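Local coordinates for protein putative fimbrium tip subunit Fim1C (Bacteroides ovatus, PDB 4EPS) that probably forms part of the tip of fimbriae, the cell-surface filaments that mediate adhesion and biofilm formation, at residues G47-K52 with G100-I105; V188-D193 with P423-G428; T315-T320 with K381-R386; S446-L451 with Y485-G490. One frame throughout, in Å; residues are numbered along the deposited sequence.

Interaction 1 of 4, residues G47-K52 with G100-I105; sequences GLFAVK and GKTDLI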
loop_
_atom_site.group_PDB
_atom_site.type_symbol
_atom_site.label_atom_id
_atom_site.label_comp_id
_atom_site.label_asym_id
_atom_site.label_seq_id
_atom_site.Cartn_x
_atom_site.Cartn_y
_atom_site.Cartn_z
ATOM N N GLY A 47 -54.179 10.806 10.430
ATOM C CA GLY A 47 -55.527 11.269 10.701
ATOM C C GLY A 47 -56.028 12.006 9.480
ATOM O O GLY A 47 -55.283 12.780 8.867
ATOM N N LEU A 48 -57.288 11.809 9.136
ATOM C CA LEU A 48 -57.881 12.470 7.974
ATOM C C LEU A 48 -59.027 13.416 8.375
ATOM O O LEU A 48 -59.851 13.062 9.221
ATOM C CB LEU A 48 -58.404 11.377 7.020
ATOM C CG LEU A 48 -59.089 11.838 5.719
ATOM C CD1 LEU A 48 -58.104 12.530 4.787
ATOM C CD2 LEU A 48 -59.690 10.670 4.984
ATOM N N PHE A 49 -59.113 14.575 7.693
ATOM C CA PHE A 49 -60.187 15.567 7.837
ATOM C C PHE A 49 -60.775 15.939 6.480
ATOM O O PHE A 49 -60.032 16.080 5.501
ATOM C CB PHE A 49 -59.673 16.855 8.498
ATOM C CG PHE A 49 -59.225 16.729 9.932
ATOM C CD1 PHE A 49 -57.907 16.395 10.241
ATOM C CD2 PHE A 49 -60.098 17.032 10.980
ATOM C CE1 PHE A 49 -57.487 16.303 11.571
ATOM C CE2 PHE A 49 -59.674 16.951 12.310
ATOM C CZ PHE A 49 -58.376 16.581 12.601
ATOM N N ALA A 50 -62.095 16.160 6.434
ATOM C CA ALA A 50 -62.794 16.649 5.248
ATOM C C ALA A 50 -63.518 17.927 5.641
ATOM O O ALA A 50 -64.291 17.925 6.612
ATOM C CB ALA A 50 -63.775 15.609 4.719
ATOM N N VAL A 51 -63.227 19.024 4.934
ATOM C CA VAL A 51 -63.841 20.323 5.220
ATOM C C VAL A 51 -64.770 20.667 4.055
ATOM O O VAL A 51 -64.335 20.719 2.903
ATOM C CB VAL A 51 -62.764 21.401 5.490
ATOM C CG1 VAL A 51 -63.377 22.780 5.696
ATOM C CG2 VAL A 51 -61.908 21.016 6.698
ATOM N N LYS A 52 -66.050 20.900 4.369
ATOM C CA LYS A 52 -67.070 21.276 3.394
ATOM C C LYS A 52 -67.727 22.572 3.885
ATOM O O LYS A 52 -68.162 22.632 5.038
ATOM C CB LYS A 52 -68.096 20.137 3.247
ATOM C CG LYS A 52 -69.052 20.275 2.071
ATOM C CD LYS A 52 -70.390 19.623 2.387
ATOM C CE LYS A 52 -71.093 18.944 1.224
ATOM N NZ LYS A 52 -71.005 19.694 -0.063
ATOM N N GLY A 100 -59.208 21.704 19.095
ATOM C CA GLY A 100 -58.478 22.963 19.049
ATOM C C GLY A 100 -57.152 22.893 18.321
ATOM O O GLY A 100 -56.390 23.864 18.353
ATOM N N LYS A 101 -56.868 21.768 17.620
ATOM C CA LYS A 101 -55.592 21.644 16.921
ATOM C C LYS A 101 -55.694 21.981 15.414
ATOM O O LYS A 101 -54.685 21.902 14.700
ATOM C CB LYS A 101 -54.986 20.241 17.133
ATOM C CG LYS A 101 -54.716 19.880 18.595
ATOM C CD LYS A 101 -53.762 20.852 19.256
ATOM C CE LYS A 101 -53.174 20.342 20.547
ATOM N NZ LYS A 101 -52.133 21.282 21.052
ATOM N N THR A 102 -56.889 22.387 14.941
ATOM C CA THR A 102 -57.100 22.752 13.534
ATOM C C THR A 102 -57.616 24.194 13.428
ATOM O O THR A 102 -58.188 24.709 14.387
ATOM C CB THR A 102 -58.034 21.754 12.831
ATOM O OG1 THR A 102 -59.288 21.758 13.495
ATOM C CG2 THR A 102 -57.464 20.323 12.805
ATOM N N ASP A 103 -57.393 24.840 12.271
ATOM C CA ASP A 103 -57.804 26.222 12.017
ATOM C C ASP A 103 -58.541 26.341 10.685
ATOM O O ASP A 103 -57.937 26.207 9.613
ATOM C CB ASP A 103 -56.575 27.149 12.036
ATOM C CG ASP A 103 -56.848 28.644 11.870
ATOM O OD1 ASP A 103 -58.025 29.050 11.955
ATOM O OD2 ASP A 103 -55.872 29.412 11.716
ATOM N N LEU A 104 -59.845 26.643 10.758
ATOM C CA LEU A 104 -60.693 26.805 9.573
ATOM C C LEU A 104 -60.652 28.238 9.011
ATOM O O LEU A 104 -60.960 28.429 7.836
ATOM C CB LEU A 104 -62.150 26.428 9.904
ATOM C CG LEU A 104 -62.407 24.970 10.286
ATOM C CD1 LEU A 104 -63.722 24.838 11.055
ATOM C CD2 LEU A 104 -62.414 24.075 9.062
ATOM N N ILE A 105 -60.272 29.232 9.837
ATOM C CA ILE A 105 -60.254 30.649 9.444
ATOM C C ILE A 105 -58.965 30.975 8.678
ATOM O O ILE A 105 -59.052 31.467 7.550
ATOM C CB ILE A 105 -60.504 31.589 10.667
ATOM C CG1 ILE A 105 -61.963 31.453 11.171
ATOM C CG2 ILE A 105 -60.195 33.067 10.347
ATOM C CD1 ILE A 105 -62.141 30.605 12.436
#
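The ring of Phe49 takes a methyl group over one of its faces: Thr102 CG2 stands 4.2 Å from the ring centroid, a CH-pi contact. The methyl is displaced toward the rim, and the ring atom nearest to CG2 of Thr102 is Phe49 CZ, at 3.9 Å. Phe109, farther along the same loop as 100-105, meets the same ring edge-to-face, and Thr102 also touches Phe109, which ties the methyl contact and the aromatic pair into one cluster. The two side chains that face each other here arrive from opposite directions. In Thr102 the rotamer (chi1 60°) sets CG2 anti to the carbonyl carbon, and this turns the methyl, not the hydroxyl, to the ring.

Two residues farther along each segment a purely aliphatic pair repeats the theme. Leu104 CD2 nestles between both methyls of Val51, 3.7 Å from Val51 CG1 and 3.9 Å from Val51 CG2, so a single branch of the leucine does the touching. No hydrogen bond links the segments; the loop is shaped from within, by an Asx turn in which Asp103 OD1 accepts from Ile105 N at 3.1 Å, the donor lying above the carboxylate plane.

The two-residue spacing follows from the strand, which sends Phe49 and Val51 to one side and Leu48 and Ala50 to the other. The arrangement is that of a loop laid over one face of a beta-sheet, here the sheet in which strand 45-52 lies between strands 55-67 and 87-92 of the Fimbrillin-like region.

Interaction 2 of 4, residues V188-D193 with P423-G428; sequences VAMSVD and PSITTG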
loop_
_atom_site.group_PDB
_atom_site.type_symbol
_atom_site.label_atom_id
_atom_site.label_comp_id
_atom_site.label_asym_id
_atom_site.label_seq_id
_atom_site.Cartn_x
_atom_site.Cartn_y
_atom_site.Cartn_z
ATOM N N VAL A 188 -14.745 0.207 9.127
ATOM C CA VAL A 188 -14.742 1.637 9.444
ATOM C C VAL A 188 -14.549 1.887 10.924
ATOM O O VAL A 188 -15.329 1.409 11.742
ATOM C CB VAL A 188 -16.056 2.347 8.942
ATOM C CG1 VAL A 188 -15.991 3.858 9.187
ATOM C CG2 VAL A 188 -16.322 2.058 7.459
ATOM N N ALA A 189 -13.535 2.671 11.251
ATOM C CA ALA A 189 -13.263 3.129 12.620
ATOM C C ALA A 189 -14.189 4.331 12.879
ATOM O O ALA A 189 -14.156 5.282 12.111
ATOM C CB ALA A 189 -11.800 3.547 12.749
HETATM N N MSE A 190 -15.031 4.262 13.896
HETATM C CA MSE A 190 -16.008 5.329 14.190
HETATM C C MSE A 190 -15.797 5.881 15.577
HETATM O O MSE A 190 -15.302 5.178 16.459
HETATM C CB MSE A 190 -17.422 4.763 14.048
HETATM C CG MSE A 190 -17.775 4.466 12.601
HETATM SE SE MSE A 190 -19.396 3.503 12.448
HETATM C CE MSE A 190 -18.748 1.595 12.910
ATOM N N SER A 191 -16.189 7.138 15.778
ATOM C CA SER A 191 -15.993 7.857 17.032
ATOM C C SER A 191 -16.580 7.117 18.226
ATOM O O SER A 191 -17.661 6.529 18.130
ATOM C CB SER A 191 -16.609 9.260 16.950
ATOM O OG SER A 191 -15.899 10.044 16.002
ATOM N N VAL A 192 -15.873 7.206 19.357
ATOM C CA VAL A 192 -16.291 6.590 20.612
ATOM C C VAL A 192 -16.527 7.662 21.672
ATOM O O VAL A 192 -16.187 8.848 21.479
ATOM C CB VAL A 192 -15.295 5.486 21.109
ATOM C CG1 VAL A 192 -15.360 4.264 20.210
ATOM C CG2 VAL A 192 -13.867 6.017 21.216
ATOM N N ASP A 193 -17.117 7.224 22.799
ATOM C CA ASP A 193 -17.450 8.063 23.963
ATOM C C ASP A 193 -18.232 9.282 23.484
ATOM O O ASP A 193 -17.848 10.422 23.766
ATOM C CB ASP A 193 -16.166 8.472 24.710
ATOM C CG ASP A 193 -15.369 7.288 25.224
ATOM O OD1 ASP A 193 -15.986 6.358 25.784
ATOM O OD2 ASP A 193 -14.125 7.298 25.069
ATOM N N PRO A 423 -14.502 -2.349 20.175
ATOM C CA PRO A 423 -15.348 -1.600 19.214
ATOM C C PRO A 423 -16.601 -2.404 18.854
ATOM O O PRO A 423 -16.561 -3.634 18.841
ATOM C CB PRO A 423 -14.436 -1.451 17.978
ATOM C CG PRO A 423 -13.036 -1.688 18.475
ATOM C CD PRO A 423 -13.184 -2.685 19.596
ATOM N N SER A 424 -17.706 -1.715 18.502
ATOM C CA SER A 424 -18.981 -2.368 18.139
ATOM C C SER A 424 -18.852 -3.255 16.896
ATOM O O SER A 424 -19.607 -4.216 16.740
ATOM C CB SER A 424 -20.055 -1.296 17.886
ATOM O OG SER A 424 -19.665 -0.462 16.799
ATOM N N ILE A 425 -17.887 -2.954 16.020
ATOM C CA ILE A 425 -17.677 -3.716 14.781
ATOM C C ILE A 425 -16.932 -5.050 15.014
ATOM O O ILE A 425 -16.786 -5.823 14.075
ATOM C CB ILE A 425 -16.929 -2.859 13.732
ATOM C CG1 ILE A 425 -15.550 -2.362 14.269
ATOM C CG2 ILE A 425 -17.859 -1.691 13.260
ATOM C CD1 ILE A 425 -14.631 -1.739 13.237
ATOM N N THR A 426 -16.461 -5.300 16.228
ATOM C CA THR A 426 -15.721 -6.542 16.545
ATOM C C THR A 426 -16.613 -7.590 17.218
ATOM O O THR A 426 -17.773 -7.328 17.539
ATOM C CB THR A 426 -14.507 -6.224 17.464
ATOM O OG1 THR A 426 -14.961 -5.905 18.792
ATOM C CG2 THR A 426 -13.605 -5.133 16.889
ATOM N N THR A 427 -16.027 -8.782 17.499
ATOM C CA THR A 427 -16.738 -9.853 18.183
ATOM C C THR A 427 -17.010 -9.523 19.643
ATOM O O THR A 427 -17.850 -10.165 20.267
ATOM C CB THR A 427 -15.851 -11.143 18.168
ATOM O OG1 THR A 427 -14.622 -10.869 18.862
ATOM C CG2 THR A 427 -15.559 -11.662 16.773
ATOM N N GLY A 428 -16.209 -8.627 20.207
ATOM C CA GLY A 428 -16.154 -8.409 21.639
ATOM C C GLY A 428 -15.096 -9.380 22.177
ATOM O O GLY A 428 -14.624 -10.268 21.450
#
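This is a small apolar surface contact between segment 188-193 and a beta turn from a distant part of the chain: Val188 lies on a strand, Met190, a selenomethionine here, follows closely, and Ile425 stands on a type I turn running from Pro423 to Thr426. About 131 Å² is buried in all, and no hydrogen bond crosses.

Ile425 makes the two main touches, one from each branch. Its CG2 meets CE of Met190 at 3.4 Å, tighter than usual for two carbons, where the two side chains pass at a slant. The methionine reaches this point with its terminal methyl, the chain being extended at chi2 and bent at chi3 (-79°), so that CE rather than the selenium leads. The longer branch of Ile425 goes elsewhere: CG1 sits between the backbone N and the carbonyl carbon (chi1 58°), and CD1 then comes 3.6 Å from the backbone O of Val188, a van der Waals approach to a strand carbonyl.

The turn that presents the isoleucine is closed by its own bonds. Pro423 O receives two donors, the backbone N of Thr426 at 3.1 Å and the hydroxyl OG1 of Thr426 at 2.8 Å, the latter in the carbonyl plane. This double grip on one carbonyl is likely to hold the turn that carries Ile425 in shape.

The contact joins the Fimbrillin-like region, where Ala189 pairs with antiparallel strand 148-174, to the later part of the chain, where the turn lies between helices 408-419 and 434-438, Pro423 and Thr426 rest on Tyr274 of strand 273-275, and Thr427 is hydrogen-bonded to Gly509 of strand 502-509.

Interaction 3 of 4, residues T315-T320 with K381-R386; sequences TPYTAT and KNKPLR. With SO4 (sulfate ion), chain H.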
loop_
_atom_site.group_PDB
_atom_site.type_symbol
_atom_site.label_atom_id
_atom_site.label_comp_id
_atom_site.label_asym_id
_atom_site.label_seq_id
_atom_site.Cartn_x
_atom_site.Cartn_y
_atom_site.Cartn_z
ATOM N N THR A 315 -14.942 -32.446 6.460
ATOM C CA THR A 315 -15.458 -31.072 6.601
ATOM C C THR A 315 -16.171 -30.902 7.970
ATOM O O THR A 315 -17.386 -30.695 8.008
ATOM C CB THR A 315 -16.370 -30.698 5.400
ATOM O OG1 THR A 315 -15.849 -31.285 4.217
ATOM C CG2 THR A 315 -16.482 -29.198 5.192
ATOM N N PRO A 316 -15.446 -30.969 9.110
ATOM C CA PRO A 316 -16.131 -30.829 10.409
ATOM C C PRO A 316 -16.690 -29.425 10.671
ATOM O O PRO A 316 -17.635 -29.286 11.455
ATOM C CB PRO A 316 -15.042 -31.191 11.429
ATOM C CG PRO A 316 -13.765 -30.976 10.727
ATOM C CD PRO A 316 -14.002 -31.237 9.282
ATOM N N TYR A 317 -16.138 -28.394 9.988
ATOM C CA TYR A 317 -16.537 -26.996 10.148
ATOM C C TYR A 317 -17.146 -26.479 8.849
ATOM O O TYR A 317 -16.488 -26.479 7.808
ATOM C CB TYR A 317 -15.323 -26.144 10.603
ATOM C CG TYR A 317 -14.656 -26.779 11.804
ATOM C CD1 TYR A 317 -15.300 -26.826 13.041
ATOM C CD2 TYR A 317 -13.429 -27.428 11.680
ATOM C CE1 TYR A 317 -14.744 -27.513 14.123
ATOM C CE2 TYR A 317 -12.853 -28.096 12.762
ATOM C CZ TYR A 317 -13.519 -28.141 13.979
ATOM O OH TYR A 317 -12.992 -28.828 15.047
ATOM N N THR A 318 -18.432 -26.135 8.909
ATOM C CA THR A 318 -19.231 -25.664 7.771
ATOM C C THR A 318 -19.935 -24.397 8.165
ATOM O O THR A 318 -19.921 -24.051 9.348
ATOM C CB THR A 318 -20.280 -26.740 7.336
ATOM O OG1 THR A 318 -21.271 -26.838 8.355
ATOM C CG2 THR A 318 -19.673 -28.110 7.065
ATOM N N ALA A 319 -20.630 -23.726 7.213
ATOM C CA ALA A 319 -21.360 -22.499 7.538
ATOM C C ALA A 319 -22.469 -22.784 8.539
ATOM O O ALA A 319 -22.784 -21.918 9.341
ATOM C CB ALA A 319 -21.933 -21.864 6.271
ATOM N N THR A 320 -23.027 -24.016 8.532
ATOM C CA THR A 320 -24.116 -24.398 9.444
ATOM C C THR A 320 -23.677 -24.329 10.922
ATOM O O THR A 320 -24.447 -23.853 11.753
ATOM C CB THR A 320 -24.648 -25.801 9.093
ATOM O OG1 THR A 320 -24.915 -25.864 7.687
ATOM C CG2 THR A 320 -25.898 -26.164 9.879
ATOM N N LYS A 381 -5.898 -34.755 19.257
ATOM C CA LYS A 381 -4.640 -34.162 18.789
ATOM C C LYS A 381 -4.952 -32.935 17.905
ATOM O O LYS A 381 -4.256 -31.929 17.979
ATOM C CB LYS A 381 -3.793 -35.194 18.009
ATOM C CG LYS A 381 -3.333 -36.383 18.857
ATOM C CD LYS A 381 -2.593 -37.445 18.039
ATOM C CE LYS A 381 -3.459 -38.647 17.725
ATOM N NZ LYS A 381 -2.644 -39.858 17.435
ATOM N N ASN A 382 -6.018 -33.008 17.106
ATOM C CA ASN A 382 -6.428 -31.935 16.179
ATOM C C ASN A 382 -7.372 -30.891 16.786
ATOM O O ASN A 382 -7.185 -29.693 16.554
ATOM C CB ASN A 382 -7.107 -32.550 14.949
ATOM C CG ASN A 382 -6.136 -33.335 14.108
ATOM O OD1 ASN A 382 -5.032 -32.874 13.800
ATOM N ND2 ASN A 382 -6.507 -34.553 13.773
ATOM N N LYS A 383 -8.401 -31.329 17.505
ATOM C CA LYS A 383 -9.408 -30.405 18.071
ATOM C C LYS A 383 -8.760 -29.268 18.936
ATOM O O LYS A 383 -9.119 -28.110 18.703
ATOM C CB LYS A 383 -10.493 -31.168 18.857
ATOM C CG LYS A 383 -11.610 -30.252 19.399
ATOM C CD LYS A 383 -12.554 -29.714 18.322
ATOM C CE LYS A 383 -13.594 -28.745 18.888
ATOM N NZ LYS A 383 -14.566 -29.410 19.805
ATOM N N PRO A 384 -7.776 -29.518 19.842
ATOM C CA PRO A 384 -7.191 -28.394 20.620
ATOM C C PRO A 384 -6.334 -27.427 19.809
ATOM O O PRO A 384 -5.928 -26.400 20.353
ATOM C CB PRO A 384 -6.315 -29.098 21.661
ATOM C CG PRO A 384 -6.838 -30.515 21.720
ATOM C CD PRO A 384 -7.227 -30.811 20.309
ATOM N N LEU A 385 -6.083 -27.710 18.526
ATOM C CA LEU A 385 -5.287 -26.784 17.700
ATOM C C LEU A 385 -6.151 -25.844 16.837
ATOM O O LEU A 385 -5.620 -24.919 16.227
ATOM C CB LEU A 385 -4.312 -27.571 16.809
ATOM C CG LEU A 385 -3.197 -28.373 17.563
ATOM C CD1 LEU A 385 -2.275 -29.097 16.578
ATOM C CD2 LEU A 385 -2.374 -27.476 18.478
ATOM N N ARG A 386 -7.476 -26.030 16.831
ATOM C CA ARG A 386 -8.376 -25.192 16.016
ATOM C C ARG A 386 -8.726 -23.858 16.672
ATOM O O ARG A 386 -8.883 -23.789 17.894
ATOM C CB ARG A 386 -9.701 -25.936 15.716
ATOM C CG ARG A 386 -9.550 -27.370 15.172
ATOM C CD ARG A 386 -8.739 -27.397 13.883
ATOM N NE ARG A 386 -8.733 -28.729 13.279
ATOM C CZ ARG A 386 -7.891 -29.108 12.330
ATOM N NH1 ARG A 386 -6.934 -28.286 11.915
ATOM N NH2 ARG A 386 -7.968 -30.330 11.820
HETATM S S SO4 H . -5.398 -30.739 9.298
HETATM O O1 SO4 H . -4.158 -31.343 9.796
HETATM O O2 SO4 H . -5.414 -30.724 7.823
HETATM O O3 SO4 H . -6.533 -31.523 9.794
HETATM O O4 SO4 H . -5.472 -29.355 9.785
#
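Tyr317 reaches across to the 381-386 segment with its hydroxyl end, which rests against the aliphatic stems of two basic side chains. Its OH lies 3.4 Å from Lys383 CD and 3.7 Å from Arg386 CG, and both stems run obliquely to the tyrosine. The planes of the ring and the guanidinium are 79° apart, far from parallel. Pro316 CB sits over one face of the ring, toward the rim.

A bend at chi2 (-58°) turns the Arg386 chain past the tyrosine toward a bound sulfate, probably from the crystallisation liquor. The ion lies at the edge of the guanidinium, in its plane, and takes two nearly straight hydrogen bonds: Arg386 NH1 to O4 and Arg386 NH2 to O3 of the sulfate, each 2.8 Å. Glu378 OE1 makes a salt bridge with Arg386 NE and a hydrogen bond with Tyr317 OH, while Lys383 NZ makes a salt bridge with Asp375. A leucine in place of Arg386 would probably leave Glu378 without that salt bridge and the sulfate without its two-pronged donor.

The contact thus joins the loop between helices 305-308 and 323-327 to the one that leads from helix 354-359 into helix 389-403.

Interaction 4 of 4, residues S446-L451 with Y485-G490; sequences SLESKL and YSKTAG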
loop_
_atom_site.group_PDB
_atom_site.type_symbol
_atom_site.label_atom_id
_atom_site.label_comp_id
_atom_site.label_asym_id
_atom_site.label_seq_id
_atom_site.Cartn_x
_atom_site.Cartn_y
_atom_site.Cartn_z
ATOM N N SER A 446 8.054 -15.460 18.137
ATOM C CA SER A 446 7.161 -14.323 17.825
ATOM C C SER A 446 6.486 -13.766 19.089
ATOM O O SER A 446 6.220 -12.567 19.169
ATOM C CB SER A 446 6.098 -14.715 16.802
ATOM O OG SER A 446 5.419 -15.893 17.206
ATOM N N LEU A 447 6.254 -14.611 20.096
ATOM C CA LEU A 447 5.617 -14.128 21.323
ATOM C C LEU A 447 6.466 -13.015 21.952
ATOM O O LEU A 447 5.948 -11.938 22.256
ATOM C CB LEU A 447 5.426 -15.304 22.288
ATOM C CG LEU A 447 4.606 -15.058 23.550
ATOM C CD1 LEU A 447 4.119 -16.389 24.089
ATOM C CD2 LEU A 447 5.455 -14.395 24.658
ATOM N N GLU A 448 7.767 -13.243 22.105
ATOM C CA GLU A 448 8.591 -12.200 22.713
ATOM C C GLU A 448 8.978 -11.093 21.715
ATOM O O GLU A 448 8.916 -9.914 22.083
ATOM C CB GLU A 448 9.858 -12.820 23.349
ATOM C CG GLU A 448 9.485 -13.680 24.556
ATOM C CD GLU A 448 10.594 -14.033 25.528
ATOM O OE1 GLU A 448 11.501 -14.817 25.158
ATOM O OE2 GLU A 448 10.501 -13.593 26.696
ATOM N N SER A 449 9.327 -11.458 20.466
ATOM C CA SER A 449 9.808 -10.521 19.431
ATOM C C SER A 449 8.722 -9.662 18.776
ATOM O O SER A 449 8.988 -8.502 18.439
ATOM C CB SER A 449 10.537 -11.291 18.331
ATOM O OG SER A 449 11.604 -12.059 18.863
ATOM N N LYS A 450 7.526 -10.244 18.501
ATOM C CA LYS A 450 6.453 -9.483 17.829
ATOM C C LYS A 450 5.388 -8.948 18.785
ATOM O O LYS A 450 4.797 -7.916 18.489
ATOM C CB LYS A 450 5.767 -10.338 16.744
ATOM C CG LYS A 450 6.691 -10.617 15.560
ATOM C CD LYS A 450 5.960 -11.272 14.383
ATOM C CE LYS A 450 6.917 -11.410 13.217
ATOM N NZ LYS A 450 6.438 -12.390 12.199
ATOM N N LEU A 451 5.101 -9.651 19.890
ATOM C CA LEU A 451 4.049 -9.197 20.790
ATOM C C LEU A 451 4.590 -8.427 22.000
ATOM O O LEU A 451 4.147 -7.307 22.232
ATOM C CB LEU A 451 3.173 -10.382 21.249
ATOM C CG LEU A 451 2.513 -11.237 20.114
ATOM C CD1 LEU A 451 1.694 -12.396 20.720
ATOM C CD2 LEU A 451 1.582 -10.375 19.220
ATOM N N TYR A 485 4.421 -22.128 27.121
ATOM C CA TYR A 485 5.284 -21.806 26.001
ATOM C C TYR A 485 6.737 -22.095 26.277
ATOM O O TYR A 485 7.199 -21.912 27.393
ATOM C CB TYR A 485 5.186 -20.289 25.716
ATOM C CG TYR A 485 3.811 -19.831 25.293
ATOM C CD1 TYR A 485 3.373 -19.995 23.977
ATOM C CD2 TYR A 485 2.932 -19.251 26.213
ATOM C CE1 TYR A 485 2.080 -19.612 23.588
ATOM C CE2 TYR A 485 1.652 -18.835 25.829
ATOM C CZ TYR A 485 1.229 -19.032 24.521
ATOM O OH TYR A 485 -0.038 -18.636 24.167
ATOM N N SER A 486 7.449 -22.429 25.222
ATOM C CA SER A 486 8.902 -22.425 25.180
ATOM C C SER A 486 9.264 -21.246 24.256
ATOM O O SER A 486 8.356 -20.558 23.762
ATOM C CB SER A 486 9.437 -23.748 24.655
ATOM O OG SER A 486 9.115 -23.845 23.276
ATOM N N LYS A 487 10.561 -21.065 23.933
ATOM C CA LYS A 487 10.965 -20.013 23.004
ATOM C C LYS A 487 10.646 -20.400 21.563
ATOM O O LYS A 487 10.764 -19.557 20.672
ATOM C CB LYS A 487 12.460 -19.690 23.175
ATOM C CG LYS A 487 12.745 -18.936 24.468
ATOM C CD LYS A 487 14.221 -18.619 24.629
ATOM C CE LYS A 487 14.488 -17.910 25.934
ATOM N NZ LYS A 487 15.944 -17.756 26.199
ATOM N N THR A 488 10.199 -21.643 21.312
ATOM C CA THR A 488 9.921 -22.087 19.946
ATOM C C THR A 488 8.490 -22.595 19.711
ATOM O O THR A 488 8.132 -22.814 18.554
ATOM C CB THR A 488 10.935 -23.198 19.517
ATOM O OG1 THR A 488 10.776 -24.338 20.366
ATOM C CG2 THR A 488 12.391 -22.721 19.569
ATOM N N ALA A 489 7.683 -22.830 20.773
ATOM C CA ALA A 489 6.328 -23.344 20.544
ATOM C C ALA A 489 5.415 -23.122 21.721
ATOM O O ALA A 489 5.867 -23.021 22.847
ATOM C CB ALA A 489 6.373 -24.851 20.247
ATOM N N GLY A 490 4.124 -23.131 21.444
ATOM C CA GLY A 490 3.092 -23.155 22.469
ATOM C C GLY A 490 2.682 -24.620 22.627
ATOM O O GLY A 490 2.783 -25.424 21.683
#
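CH-pi packing carries this contact: CD1 of Leu447 sits almost on the axis of the Tyr485 ring, 3.5 Å from its centroid and only 6° off the normal. All six ring carbons are therefore at similar range, with Tyr485 CG 3.7 Å from Leu447 CD1. The two side chains cross at about a right angle, the leucine coming down on the face with one methyl. With CG of Leu447 anti to the backbone N (chi1 -172°), the branch points at the ring. At the far end of the ring, Tyr485 OH is hydrogen-bonded to the backbone O of Leu437. An alanine in place of Tyr485 is likely to strip the Leu447 methyl of its aromatic floor and leave the carbonyl of Leu437 without that hydroxyl.

Electrostatics add a looser element beside the ring contact. Glu448 OE1 and Lys487 NZ are 5.4 Å apart, too far for a salt bridge, although their opposite charges may attract weakly; the nearest atoms of the pair are Glu448 OE1 and Lys487 CG, and OE1 is hydrogen-bonded to Asn445.

Hydrogen bonds act within each segment and none passes between them. Ser486 OG accepts from Thr488 N and from Ala489 N, both at 3.1 Å, an ST turn and ST motif that curl the loop, while Ser486 N donates to Ala489 O. In the helix, Ser446 O takes both Lys450 N and Leu451 N, part of a wider pi-type turn.

Helix 446-458 thereby packs against the end of strand 479-485 and the turn that joins it to antiparallel strand 490-497, with Leu451 resting on strand 293-300 and Lys450 packing on Asn284 of the second subunit.

Overall arrangement
The four contacts illustrate how small contacts of similar size, each burying about 120 to 134 Å², serve different places in one elongated chain. Interaction 3 is buried, interactions 1 and 4 partly so, and interaction 2 lies at the surface. Interactions 1 and 2 reach strands of the Fimbrillin-like region, but their centres are 49 Å apart; interactions 3 and 4 come within about 6 Å of each other (nearest atoms), both across the chain's centre from interaction 1. Methyl-on-ring packing recurs in 1 and 4, aliphatic contact dominates 2, and charged side chains with a sulfate mark 3. None of the four is crossed by a hydrogen bond.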